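PDB 6D97: aldehyde dehydrogenase 12 from Zea mays, which probably oxidises L-glutamate gamma-semialdehyde to glutamate with NAD+ as the electron acceptor, the last step of proline catabolism in plants. Local coordinates for residues Ala193-Phe198 with Ala256-Leu261; Lys281-Leu286 with Val290-Ala295; Lys300-Asp305 with Asp310-Val315. All blocks are in the same frame, centred on the assembly; numbering follows the deposited sequence.

Contact 1. Residues Ala193-Phe198 with Ala256-Leu261. With NAD (nicotinamide-adenine-dinucleotide), chain E.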
loop_
_atom_site.group_PDB
_atom_site.type_symbol
_atom_site.label_atom_id
_atom_site.label_comp_id
_atom_site.label_asym_id
_atom_site.label_seq_id
_atom_site.Cartn_x
_atom_site.Cartn_y
_atom_site.Cartn_z
ATOM N N ALA A 193 22.454 -6.617 15.905
ATOM C CA ALA A 193 22.412 -7.214 17.230
ATOM C C ALA A 193 20.996 -7.151 17.786
ATOM O O ALA A 193 20.225 -6.242 17.465
ATOM C CB ALA A 193 23.377 -6.517 18.192
ATOM N N ILE A 194 20.662 -8.139 18.616
ATOM C CA ILE A 194 19.359 -8.233 19.265
ATOM C C ILE A 194 19.575 -8.548 20.736
ATOM O O ILE A 194 20.308 -9.482 21.078
ATOM C CB ILE A 194 18.466 -9.304 18.617
ATOM C CG1 ILE A 194 18.352 -9.041 17.123
ATOM C CG2 ILE A 194 17.084 -9.293 19.238
ATOM C CD1 ILE A 194 17.757 -10.201 16.361
ATOM N N ILE A 195 18.936 -7.766 21.604
ATOM C CA ILE A 195 19.080 -7.877 23.051
ATOM C C ILE A 195 17.683 -7.863 23.661
ATOM O O ILE A 195 16.944 -6.885 23.496
ATOM C CB ILE A 195 19.935 -6.732 23.621
ATOM C CG1 ILE A 195 21.283 -6.657 22.895
ATOM C CG2 ILE A 195 20.127 -6.906 25.112
ATOM C CD1 ILE A 195 22.099 -5.438 23.245
ATOM N N THR A 196 17.318 -8.936 24.358
ATOM C CA THR A 196 15.972 -9.119 24.880
ATOM C C THR A 196 15.995 -9.495 26.355
ATOM O O THR A 196 17.002 -10.004 26.859
ATOM C CB THR A 196 15.214 -10.193 24.084
ATOM O OG1 THR A 196 15.697 -11.493 24.436
ATOM C CG2 THR A 196 15.390 -9.976 22.598
ATOM N N PRO A 197 14.875 -9.265 27.084
ATOM C CA PRO A 197 14.897 -9.418 28.544
ATOM C C PRO A 197 14.393 -10.764 29.045
ATOM O O PRO A 197 14.213 -11.712 28.275
ATOM C CB PRO A 197 13.970 -8.289 29.003
ATOM C CG PRO A 197 12.905 -8.289 27.943
ATOM C CD PRO A 197 13.590 -8.694 26.637
ATOM N N PHE A 198 14.138 -10.839 30.352
ATOM C CA PHE A 198 13.857 -12.119 30.989
ATOM C C PHE A 198 12.409 -12.562 30.822
ATOM O O PHE A 198 12.135 -13.768 30.827
ATOM C CB PHE A 198 14.188 -12.045 32.482
ATOM C CG PHE A 198 13.140 -11.343 33.304
ATOM C CD1 PHE A 198 13.167 -9.966 33.452
ATOM C CD2 PHE A 198 12.124 -12.059 33.923
ATOM C CE1 PHE A 198 12.208 -9.319 34.199
ATOM C CE2 PHE A 198 11.160 -11.415 34.671
ATOM C CZ PHE A 198 11.202 -10.044 34.809
ATOM N N ALA A 256 27.411 -5.754 30.618
ATOM C CA ALA A 256 28.624 -4.977 30.377
ATOM C C ALA A 256 29.430 -5.546 29.217
ATOM O O ALA A 256 29.988 -4.790 28.413
ATOM C CB ALA A 256 29.477 -4.922 31.643
ATOM N N VAL A 257 29.515 -6.873 29.120
ATOM C CA VAL A 257 30.247 -7.478 28.014
ATOM C C VAL A 257 29.514 -7.244 26.702
ATOM O O VAL A 257 30.131 -6.917 25.681
ATOM C CB VAL A 257 30.477 -8.976 28.271
ATOM C CG1 VAL A 257 30.968 -9.643 27.003
ATOM C CG2 VAL A 257 31.475 -9.169 29.398
ATOM N N MET A 258 28.187 -7.399 26.707
ATOM C CA MET A 258 27.410 -7.128 25.502
ATOM C C MET A 258 27.591 -5.686 25.051
ATOM O O MET A 258 27.616 -5.399 23.847
ATOM C CB MET A 258 25.932 -7.431 25.746
ATOM C CG MET A 258 25.094 -7.449 24.475
ATOM S SD MET A 258 25.673 -8.703 23.312
ATOM C CE MET A 258 24.712 -8.294 21.860
ATOM N N ASN A 259 27.719 -4.763 26.007
ATOM C CA ASN A 259 27.985 -3.370 25.672
ATOM C C ASN A 259 29.304 -3.237 24.923
ATOM O O ASN A 259 29.389 -2.541 23.905
ATOM C CB ASN A 259 27.999 -2.521 26.943
ATOM C CG ASN A 259 27.407 -1.140 26.734
ATOM O OD1 ASN A 259 26.614 -0.667 27.548
ATOM N ND2 ASN A 259 27.783 -0.488 25.638
ATOM N N LYS A 260 30.348 -3.915 25.410
ATOM C CA LYS A 260 31.642 -3.861 24.739
ATOM C C LYS A 260 31.555 -4.430 23.329
ATOM O O LYS A 260 32.155 -3.886 22.394
ATOM C CB LYS A 260 32.695 -4.623 25.541
ATOM C CG LYS A 260 32.946 -4.125 26.949
ATOM C CD LYS A 260 34.034 -4.983 27.582
ATOM C CE LYS A 260 33.833 -5.167 29.074
ATOM N NZ LYS A 260 34.092 -3.917 29.833
ATOM N N LEU A 261 30.821 -5.533 23.158
ATOM C CA LEU A 261 30.697 -6.131 21.833
ATOM C C LEU A 261 30.024 -5.174 20.859
ATOM O O LEU A 261 30.423 -5.081 19.692
ATOM C CB LEU A 261 29.922 -7.444 21.920
ATOM C CG LEU A 261 29.569 -8.084 20.578
ATOM C CD1 LEU A 261 30.827 -8.402 19.785
ATOM C CD2 LEU A 261 28.736 -9.334 20.791
HETATM P PA NAD E . 17.358 -4.871 31.229
HETATM O O1A NAD E . 17.586 -3.475 30.565
HETATM O O2A NAD E . 17.813 -5.116 32.582
HETATM O O5B NAD E . 18.000 -6.069 30.651
HETATM C C5B NAD E . 17.577 -6.551 29.399
HETATM C C4B NAD E . 18.701 -7.124 28.543
HETATM O O4B NAD E . 19.676 -6.157 28.195
HETATM C C3B NAD E . 19.392 -8.290 29.172
HETATM O O3B NAD E . 19.693 -9.246 28.231
HETATM C C2B NAD E . 20.613 -7.680 29.712
HETATM O O2B NAD E . 21.620 -8.612 29.823
HETATM C C1B NAD E . 20.895 -6.653 28.680
HETATM N N9A NAD E . 21.712 -5.541 29.117
HETATM C C8A NAD E . 21.698 -4.889 30.337
HETATM N N7A NAD E . 22.593 -3.895 30.313
HETATM C C5A NAD E . 23.214 -3.858 29.068
HETATM C C6A NAD E . 24.186 -3.068 28.485
HETATM N N6A NAD E . 24.779 -1.999 29.239
HETATM N N1A NAD E . 24.578 -3.298 27.223
HETATM C C2A NAD E . 24.038 -4.299 26.482
HETATM N N3A NAD E . 23.079 -5.097 27.020
HETATM C C4A NAD E . 22.656 -4.900 28.286
HETATM O O3 NAD E . 15.992 -5.385 31.388
HETATM P PN NAD E . 15.245 -5.692 32.756
HETATM O O1N NAD E . 13.766 -5.948 32.287
HETATM O O2N NAD E . 15.757 -6.950 33.393
HETATM O O5D NAD E . 15.243 -4.552 33.738
#
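I195, on strand 191-196, and M258, on helix 255-265, meet end to end, with CD1 of I195 lying 3.8 Å from CG of M258. M258 swings CG away from its own backbone N (chi1 -168°) and bends at the next bond (chi2 60°), which carries its end toward the strand, where CE also meets CG1 of I195 and, more loosely, CB of A193. No hydrogen bond spans the two segments. What they share is the adenosine half of NAD. The CG2 branch of I195 presses against the ribose, 3.2 Å from O4B of NAD, while its CD1 faces the adenine near N3A. M258 comes to the same part of the base, its CB 3.7 Å from C2A of NAD. Two polar grips add to this apolar seat, one at the ribose and one at the amine of the base. The carbonyl O of T196 accepts from the ribose hydroxyl O3B of NAD at 3.1 Å, and OD1 of N259 accepts a hydrogen bond from the adenine amine N6A of NAD at 2.8 Å, with an N-H...O angle of 161°.

Further out, K281 and D285 probably hold the N259 amide with its oxygen turned to the base. S275 and K222 supply further hydrogen bonds to NAD, and K222 also packs on M258. Backbone bonds from A193, I194 and I195 to strands 218-223 and 269-273 hold the central strand of this Rossmann-type sheet. Apolar packing at the N3A-C2A side together with an acceptor at the amine is consistent with selection for adenine.

Contact 2. Residues Lys281-Leu286 with Val290-Ala295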
loop_
_atom_site.group_PDB
_atom_site.type_symbol
_atom_site.label_atom_id
_atom_site.label_comp_id
_atom_site.label_asym_id
_atom_site.label_seq_id
_atom_site.Cartn_x
_atom_site.Cartn_y
_atom_site.Cartn_z
ATOM N N LYS A 281 21.068 4.446 27.648
ATOM C CA LYS A 281 22.522 4.308 27.626
ATOM C C LYS A 281 22.995 3.753 26.288
ATOM O O LYS A 281 23.945 4.270 25.688
ATOM C CB LYS A 281 22.980 3.404 28.772
ATOM C CG LYS A 281 24.488 3.282 28.910
ATOM C CD LYS A 281 24.859 2.037 29.700
ATOM C CE LYS A 281 26.339 2.006 30.033
ATOM N NZ LYS A 281 27.170 2.195 28.816
ATOM N N LEU A 282 22.337 2.694 25.805
ATOM C CA LEU A 282 22.699 2.128 24.509
ATOM C C LEU A 282 22.419 3.109 23.379
ATOM O O LEU A 282 23.206 3.212 22.431
ATOM C CB LEU A 282 21.951 0.815 24.272
ATOM C CG LEU A 282 22.436 -0.420 25.033
ATOM C CD1 LEU A 282 21.890 -1.688 24.398
ATOM C CD2 LEU A 282 23.950 -0.448 25.055
ATOM N N ALA A 283 21.299 3.835 23.458
ATOM C CA ALA A 283 20.986 4.820 22.427
ATOM C C ALA A 283 22.049 5.905 22.355
ATOM O O ALA A 283 22.291 6.469 21.282
ATOM C CB ALA A 283 19.614 5.442 22.686
ATOM N N ALA A 284 22.690 6.210 23.483
ATOM C CA ALA A 284 23.768 7.188 23.482
ATOM C C ALA A 284 25.074 6.565 23.008
ATOM O O ALA A 284 25.787 7.154 22.188
ATOM C CB ALA A 284 23.936 7.796 24.876
ATOM N N ASP A 285 25.398 5.368 23.510
ATOM C CA ASP A 285 26.637 4.707 23.113
ATOM C C ASP A 285 26.660 4.435 21.615
ATOM O O ASP A 285 27.661 4.699 20.938
ATOM C CB ASP A 285 26.814 3.404 23.892
ATOM C CG ASP A 285 27.153 3.636 25.346
ATOM O OD1 ASP A 285 27.362 4.808 25.727
ATOM O OD2 ASP A 285 27.208 2.645 26.104
ATOM N N LEU A 286 25.562 3.908 21.081
ATOM C CA LEU A 286 25.448 3.594 19.665
ATOM C C LEU A 286 25.030 4.795 18.833
ATOM O O LEU A 286 24.810 4.646 17.625
ATOM C CB LEU A 286 24.464 2.437 19.470
ATOM C CG LEU A 286 24.965 1.094 20.017
ATOM C CD1 LEU A 286 23.838 0.078 20.120
ATOM C CD2 LEU A 286 26.079 0.531 19.150
ATOM N N VAL A 290 19.827 2.364 16.882
ATOM C CA VAL A 290 19.075 1.404 17.681
ATOM C C VAL A 290 17.597 1.492 17.339
ATOM O O VAL A 290 17.112 2.498 16.816
ATOM C CB VAL A 290 19.257 1.638 19.201
ATOM C CG1 VAL A 290 20.676 1.363 19.625
ATOM C CG2 VAL A 290 18.857 3.063 19.571
ATOM N N LYS A 291 16.878 0.419 17.650
ATOM C CA LYS A 291 15.434 0.444 17.815
ATOM C C LYS A 291 15.129 -0.060 19.217
ATOM O O LYS A 291 15.725 -1.039 19.677
ATOM C CB LYS A 291 14.711 -0.409 16.767
ATOM C CG LYS A 291 14.766 0.142 15.352
ATOM C CD LYS A 291 14.025 1.464 15.217
ATOM C CE LYS A 291 14.096 1.974 13.782
ATOM N NZ LYS A 291 13.654 3.391 13.675
ATOM N N LEU A 292 14.217 0.620 19.901
ATOM C CA LEU A 292 13.994 0.391 21.318
ATOM C C LEU A 292 12.575 -0.092 21.568
ATOM O O LEU A 292 11.611 0.456 21.023
ATOM C CB LEU A 292 14.250 1.666 22.126
ATOM C CG LEU A 292 15.659 2.250 22.011
ATOM C CD1 LEU A 292 15.780 3.549 22.792
ATOM C CD2 LEU A 292 16.684 1.235 22.492
ATOM N N GLU A 293 12.462 -1.132 22.389
ATOM C CA GLU A 293 11.229 -1.497 23.077
ATOM C C GLU A 293 11.549 -1.372 24.563
ATOM O O GLU A 293 11.923 -2.352 25.208
ATOM C CB GLU A 293 10.766 -2.898 22.712
ATOM N N ASP A 294 11.425 -0.166 25.099
ATOM C CA ASP A 294 11.848 0.102 26.464
ATOM C C ASP A 294 10.681 -0.094 27.433
ATOM O O ASP A 294 9.666 -0.722 27.114
ATOM C CB ASP A 294 12.443 1.500 26.561
ATOM C CG ASP A 294 11.726 2.494 25.675
ATOM O OD1 ASP A 294 10.731 2.102 25.024
ATOM O OD2 ASP A 294 12.167 3.662 25.627
ATOM N N ALA A 295 10.823 0.454 28.635
ATOM C CA ALA A 295 9.834 0.233 29.668
ATOM C C ALA A 295 8.511 0.900 29.301
ATOM O O ALA A 295 8.387 1.639 28.315
ATOM C CB ALA A 295 10.340 0.754 31.014
#
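OD2 of D285 is gripped by the ammonium of K281 one helical turn earlier, NZ to OD2 2.7 Å in a salt bridge on the syn lone pair, and probably also by the amide of N259 from helix 255-265.

The contact with strand 290-293 is made instead by apolar side chains. V290 carries most of it, with one branch for each of two partners. CG1 meets L286 just past the helix end, where the two side chains cross obliquely and CD1 of L286 comes to 3.4 Å from CG1 of V290, tighter than ordinary van der Waals contact. CG2, set between the backbone N and the carbonyl carbon (chi1 of V290 -66°), lies 4.0 Å from CB of A283. The A283 methyl thus meets both V290 and L292, its CB 4.3 Å from CD1 of L292.

The 281-285 part of helix 276-285 runs antiparallel to strand 290-293 (174°, segment axes 9.1 Å apart), the second half of the beta-alpha-beta unit made of strand 269-273, helix 276-285 and strand 290-293. L282 extends the apolar layer to F272 and L262 and touches NAD. Strand 290-293, outermost in its parallel sheet within the chain, bonds through K291 and E293 to strand 269-273, while the backbone of L292 hydrogen-bonds to that of R510 and A512.

Contact 3. Residues Lys300-Asp305 with Asp310-Val315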
loop_
_atom_site.group_PDB
_atom_site.type_symbol
_atom_site.label_atom_id
_atom_site.label_comp_id
_atom_site.label_asym_id
_atom_site.label_seq_id
_atom_site.Cartn_x
_atom_site.Cartn_y
_atom_site.Cartn_z
ATOM N N LYS A 300 -4.934 2.504 32.329
ATOM C CA LYS A 300 -6.281 2.161 31.902
ATOM C C LYS A 300 -7.215 3.240 32.416
ATOM O O LYS A 300 -7.195 3.568 33.608
ATOM C CB LYS A 300 -6.714 0.789 32.421
ATOM C CG LYS A 300 -8.154 0.443 32.096
ATOM C CD LYS A 300 -8.490 -0.970 32.537
ATOM C CE LYS A 300 -7.899 -2.001 31.587
ATOM N NZ LYS A 300 -7.811 -3.353 32.210
ATOM N N ILE A 301 -7.993 3.816 31.508
ATOM C CA ILE A 301 -9.011 4.800 31.842
ATOM C C ILE A 301 -10.367 4.129 31.701
ATOM O O ILE A 301 -10.663 3.522 30.663
ATOM C CB ILE A 301 -8.922 6.041 30.938
ATOM C CG1 ILE A 301 -7.592 6.773 31.129
ATOM C CG2 ILE A 301 -10.077 6.976 31.218
ATOM C CD1 ILE A 301 -7.385 7.893 30.125
ATOM N N LEU A 302 -11.182 4.221 32.746
ATOM C CA LEU A 302 -12.570 3.788 32.680
ATOM C C LEU A 302 -13.441 4.990 32.341
ATOM O O LEU A 302 -13.366 6.028 33.009
ATOM C CB LEU A 302 -13.020 3.169 34.004
ATOM C CG LEU A 302 -12.210 2.035 34.638
ATOM C CD1 LEU A 302 -12.907 1.559 35.905
ATOM C CD2 LEU A 302 -12.003 0.877 33.678
ATOM N N GLY A 303 -14.258 4.851 31.302
ATOM C CA GLY A 303 -15.154 5.908 30.909
ATOM C C GLY A 303 -16.362 5.995 31.813
ATOM O O GLY A 303 -16.507 5.260 32.799
ATOM N N PRO A 304 -17.267 6.919 31.478
ATOM C CA PRO A 304 -18.450 7.125 32.326
ATOM C C PRO A 304 -19.513 6.048 32.188
ATOM O O PRO A 304 -20.339 5.905 33.099
ATOM C CB PRO A 304 -18.982 8.483 31.853
ATOM C CG PRO A 304 -18.572 8.548 30.421
ATOM C CD PRO A 304 -17.248 7.828 30.320
ATOM N N ASP A 305 -19.526 5.288 31.095
ATOM C CA ASP A 305 -20.610 4.342 30.825
ATOM C C ASP A 305 -20.293 3.003 31.483
ATOM O O ASP A 305 -19.611 2.148 30.915
ATOM C CB ASP A 305 -20.829 4.199 29.323
ATOM C CG ASP A 305 -19.535 3.988 28.565
ATOM O OD1 ASP A 305 -18.500 4.551 28.983
ATOM O OD2 ASP A 305 -19.550 3.250 27.558
ATOM N N ASP A 310 -18.314 -7.397 35.532
ATOM C CA ASP A 310 -17.576 -8.641 35.728
ATOM C C ASP A 310 -16.464 -8.788 34.699
ATOM O O ASP A 310 -15.317 -9.094 35.046
ATOM C CB ASP A 310 -18.531 -9.832 35.660
ATOM C CG ASP A 310 -19.440 -9.921 36.865
ATOM O OD1 ASP A 310 -18.934 -9.851 38.003
ATOM O OD2 ASP A 310 -20.664 -10.061 36.675
ATOM N N TYR A 311 -16.786 -8.569 33.421
ATOM C CA TYR A 311 -15.777 -8.693 32.374
ATOM C C TYR A 311 -14.646 -7.693 32.575
ATOM O O TYR A 311 -13.467 -8.043 32.439
ATOM C CB TYR A 311 -16.411 -8.503 30.996
ATOM C CG TYR A 311 -15.470 -8.840 29.856
ATOM C CD1 TYR A 311 -14.545 -7.911 29.389
ATOM C CD2 TYR A 311 -15.504 -10.091 29.251
ATOM C CE1 TYR A 311 -13.682 -8.221 28.353
ATOM C CE2 TYR A 311 -14.647 -10.408 28.214
ATOM C CZ TYR A 311 -13.738 -9.471 27.771
ATOM O OH TYR A 311 -12.883 -9.784 26.740
ATOM N N VAL A 312 -14.987 -6.440 32.885
ATOM C CA VAL A 312 -13.971 -5.408 33.075
ATOM C C VAL A 312 -13.078 -5.748 34.262
ATOM O O VAL A 312 -11.859 -5.545 34.218
ATOM C CB VAL A 312 -14.635 -4.028 33.241
ATOM C CG1 VAL A 312 -13.600 -2.973 33.600
ATOM C CG2 VAL A 312 -15.369 -3.647 31.965
ATOM N N ALA A 313 -13.666 -6.277 35.337
ATOM C CA ALA A 313 -12.871 -6.638 36.505
ATOM C C ALA A 313 -11.883 -7.747 36.169
ATOM O O ALA A 313 -10.712 -7.691 36.562
ATOM C CB ALA A 313 -13.786 -7.055 37.658
ATOM N N TRP A 314 -12.340 -8.763 35.433
ATOM C CA TRP A 314 -11.465 -9.864 35.048
ATOM C C TRP A 314 -10.280 -9.364 34.236
ATOM O O TRP A 314 -9.135 -9.776 34.463
ATOM C CB TRP A 314 -12.261 -10.904 34.262
ATOM C CG TRP A 314 -11.432 -11.940 33.571
ATOM C CD1 TRP A 314 -10.742 -12.966 34.150
ATOM C CD2 TRP A 314 -11.234 -12.068 32.159
ATOM N NE1 TRP A 314 -10.117 -13.718 33.183
ATOM C CE2 TRP A 314 -10.403 -13.187 31.953
ATOM C CE3 TRP A 314 -11.678 -11.345 31.047
ATOM C CZ2 TRP A 314 -10.009 -13.598 30.682
ATOM C CZ3 TRP A 314 -11.286 -11.754 29.786
ATOM C CH2 TRP A 314 -10.459 -12.869 29.614
ATOM N N VAL A 315 -10.534 -8.457 33.292
ATOM C CA VAL A 315 -9.454 -7.923 32.470
ATOM C C VAL A 315 -8.497 -7.099 33.317
ATOM O O VAL A 315 -7.277 -7.129 33.111
ATOM C CB VAL A 315 -10.032 -7.103 31.305
ATOM C CG1 VAL A 315 -8.916 -6.462 30.513
ATOM C CG2 VAL A 315 -10.873 -7.991 30.418
HETATM O O HOH W 1 -10.610 -3.863 32.168
#
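The end of strand 298-302 lies beside the first turns of helix 309-321, with CA of L302 9.3 Å from CA of V312 and CA of K300 10.6 Å from CA of V315. V312 and V315, three residues apart on the regular helix, both point to the strand. L302 and V312 pass alongside each other with their ends pointing opposite ways, touching lightly at CD2 of L302 and CG1 of V312, 4.2 Å apart. This packing joins the first strand and the helix of the beta-alpha-beta unit that continues into strand 331-337, in the larger, seven-stranded sheet of the aldehyde dehydrogenase fold. L345 and W340 close over the same L302-V312 pair.

K300 takes a longer route. Its chain runs out extended and then bends at chi3 (-76°), and it lies across V315, nearly perpendicular, with NZ of K300 3.7 Å from CG1 of V315. This buried ammonium is well supplied with acceptors: OE1 of Q331, the carboxylate of D319 in a salt bridge, and a water at 2.8 Å from NZ of K300. The water donates in turn to the carbonyl O of V312, at 2.9 Å, bridging strand and helix.

On another side of the helix, CE3 of W314 lies over the rim of one face of the Y311 ring, and both rings meet W541 of the second subunit, while the Y311 hydroxyl bonds to R491.

Contacts 1 and 2 are neighbours in the NAD-binding sheet, their centres 11 Å apart, and N259 links them through two probable hydrogen bonds, OD1 of N259 to NZ of K281 and ND2 of N259 to OD2 of D285, each 3.2 Å. Apolar packing joins them too, with CD1 of I195 3.9 Å from CD1 of L282, and both border the cofactor. Contact 3 belongs to the other large sheet, its centre about 38 Å from that of contact 1 and about 34 Å from that of contact 2, away from the NAD pocket. Yet strands 290-293 and 298-302 follow each other in the chain, and contacts 2 and 3 both touch the second subunit.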